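Local coordinates for protein ColD (Escherichia coli, PDB 3GR9) that natively strips the C3'-hydroxyl from GDP-4-keto-6-deoxy-D-mannose during colitose synthesis and is here engineered from this sugar dehydratase towards a pyridoxal phosphate-dependent aminotransferase, at residues L158-C163 with G176-M181. The protein carries 2 engineered substitutions. Sequence-based numbering, arbitrary orientation.
Sequences LLEDNC and GTFGLM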
# COMPACT_ATOMS: atom_id res chain seq x y z
N LEU B 158 -20.88 -6.14 10.35
CA LEU B 158 -21.06 -4.71 10.12
C LEU B 158 -19.73 -3.96 10.03
O LEU B 158 -18.90 -3.99 10.93
CB LEU B 158 -22.00 -4.02 11.12
CG LEU B 158 -22.19 -2.53 10.78
CD1 LEU B 158 -22.55 -2.35 9.29
CD2 LEU B 158 -23.21 -1.87 11.70
N LEU B 159 -19.55 -3.26 8.94
CA LEU B 159 -18.34 -2.48 8.77
C LEU B 159 -18.68 -1.10 8.19
O LEU B 159 -19.70 -0.93 7.51
CB LEU B 159 -17.42 -3.18 7.79
CG LEU B 159 -17.16 -4.68 7.92
CD1 LEU B 159 -16.50 -4.98 6.58
CD2 LEU B 159 -16.14 -4.96 9.06
N GLU B 160 -17.82 -0.14 8.42
CA GLU B 160 -18.07 1.17 7.88
C GLU B 160 -16.85 1.85 7.29
O GLU B 160 -15.84 2.03 7.96
CB GLU B 160 -18.70 2.11 8.92
CG GLU B 160 -19.11 1.48 10.22
CD GLU B 160 -19.34 2.52 11.30
OE1 GLU B 160 -19.56 3.69 10.94
OE2 GLU B 160 -19.29 2.18 12.49
N ASP B 161 -16.96 2.24 6.04
CA ASP B 161 -15.92 3.02 5.42
C ASP B 161 -16.30 4.40 5.96
O ASP B 161 -17.24 5.02 5.48
CB ASP B 161 -16.00 2.97 3.90
CG ASP B 161 -14.96 3.82 3.23
OD1 ASP B 161 -14.56 4.86 3.78
OD2 ASP B 161 -14.54 3.46 2.12
N ASN B 162 -15.58 4.84 6.98
CA ASN B 162 -15.85 6.12 7.61
C ASN B 162 -14.83 7.15 7.19
O ASN B 162 -14.55 8.10 7.90
CB ASN B 162 -15.87 5.96 9.13
CG ASN B 162 -16.43 7.17 9.83
OD1 ASN B 162 -17.32 7.84 9.32
ND2 ASN B 162 -15.90 7.47 11.01
N CYS B 163 -14.27 6.93 6.00
CA CYS B 163 -13.27 7.84 5.44
C CYS B 163 -13.62 9.27 5.21
O CYS B 163 -12.73 10.12 5.33
CB CYS B 163 -12.51 7.23 4.26
SG CYS B 163 -11.31 5.94 4.75
N GLY B 176 -17.70 5.25 12.87
CA GLY B 176 -16.49 4.46 12.66
C GLY B 176 -16.40 3.47 13.83
O GLY B 176 -15.77 2.42 13.75
N THR B 177 -17.04 3.80 14.94
CA THR B 177 -16.97 2.88 16.05
C THR B 177 -18.15 1.91 16.13
O THR B 177 -18.25 1.10 17.05
CB THR B 177 -16.63 3.59 17.36
OG1 THR B 177 -17.79 4.23 17.91
CG2 THR B 177 -15.55 4.62 17.11
N PHE B 178 -19.03 1.95 15.12
CA PHE B 178 -20.15 1.03 15.06
C PHE B 178 -19.80 -0.30 14.40
O PHE B 178 -20.37 -1.33 14.76
CB PHE B 178 -21.34 1.63 14.31
CG PHE B 178 -22.11 2.62 15.11
CD1 PHE B 178 -21.68 3.93 15.18
CD2 PHE B 178 -23.28 2.26 15.75
CE1 PHE B 178 -22.36 4.84 15.91
CE2 PHE B 178 -23.98 3.19 16.48
CZ PHE B 178 -23.50 4.48 16.58
N GLY B 179 -18.93 -0.27 13.40
CA GLY B 179 -18.59 -1.50 12.68
C GLY B 179 -17.77 -2.48 13.50
O GLY B 179 -17.36 -2.20 14.64
N LEU B 180 -17.52 -3.65 12.93
CA LEU B 180 -16.69 -4.57 13.67
C LEU B 180 -15.37 -3.87 13.52
O LEU B 180 -14.47 -4.05 14.31
CB LEU B 180 -16.63 -5.97 13.06
CG LEU B 180 -15.44 -6.87 13.47
CD1 LEU B 180 -15.38 -7.09 14.97
CD2 LEU B 180 -15.39 -8.25 12.77
N MET B 181 -15.29 -3.06 12.47
CA MET B 181 -14.10 -2.33 12.11
C MET B 181 -14.63 -1.10 11.40
O MET B 181 -15.66 -1.16 10.71
CB MET B 181 -13.27 -3.11 11.07
CG MET B 181 -11.81 -3.33 11.38
SD MET B 181 -11.15 -4.91 10.72
CE MET B 181 -12.54 -5.77 10.36
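Glu160 reaches the backbone of Gly176-Gly179 because its CG almost eclipses the backbone N (chi1 -8°) and the chain then runs out extended, carrying the carboxylate across to the loop. Leu159 instead has CG anti to its carbonyl carbon (chi1 -47°), which swings CD2 alongside Met181. The two oxygens of Glu160 divide the work. OE1 takes the amide of Gly176 (N to OE1 of Glu160, 3.1 Å), which comes in from above the carboxylate plane, and also accepts from Asn136. OE2 lies near the successive amides of Phe178 and Gly179, the former bond weak; it is modelled too close to Phe178, and its exact place is doubtful. As modelled, the carboxylate faces several backbone N-H groups of the loop, which would probably offset the cost of burying its negative charge. Beside it, the amide of Asn162 rests against glycine backbone, ND2 lying 3.5 Å from CA of Gly176, while OD1 is satisfied by Asn136. Gly179 CA sits 3.1 Å from O of Leu158, so the two backbones press together. Here N of Leu180 donates to O of Leu158 (2.5 Å, 158° at the hydrogen), a length doubtfully short, and a weaker bond joins N of Glu160 to O of Met181 (3.3 Å). On the side of the sheet facing helix 58-71, CD2 of Leu159 meets CE of Met181 at 3.9 Å, the two side chains side by side and pointing the same way onto Met65; CB of Leu180 lies 4.2 Å from CD2 of Leu159. Together these contacts seat the loop entering strand 181-185 against its parallel neighbour 157-161, within the central, mostly parallel sheet of the large domain found in fold-type I pyridoxal phosphate enzymes of the DegT/DnrJ/EryC1 family.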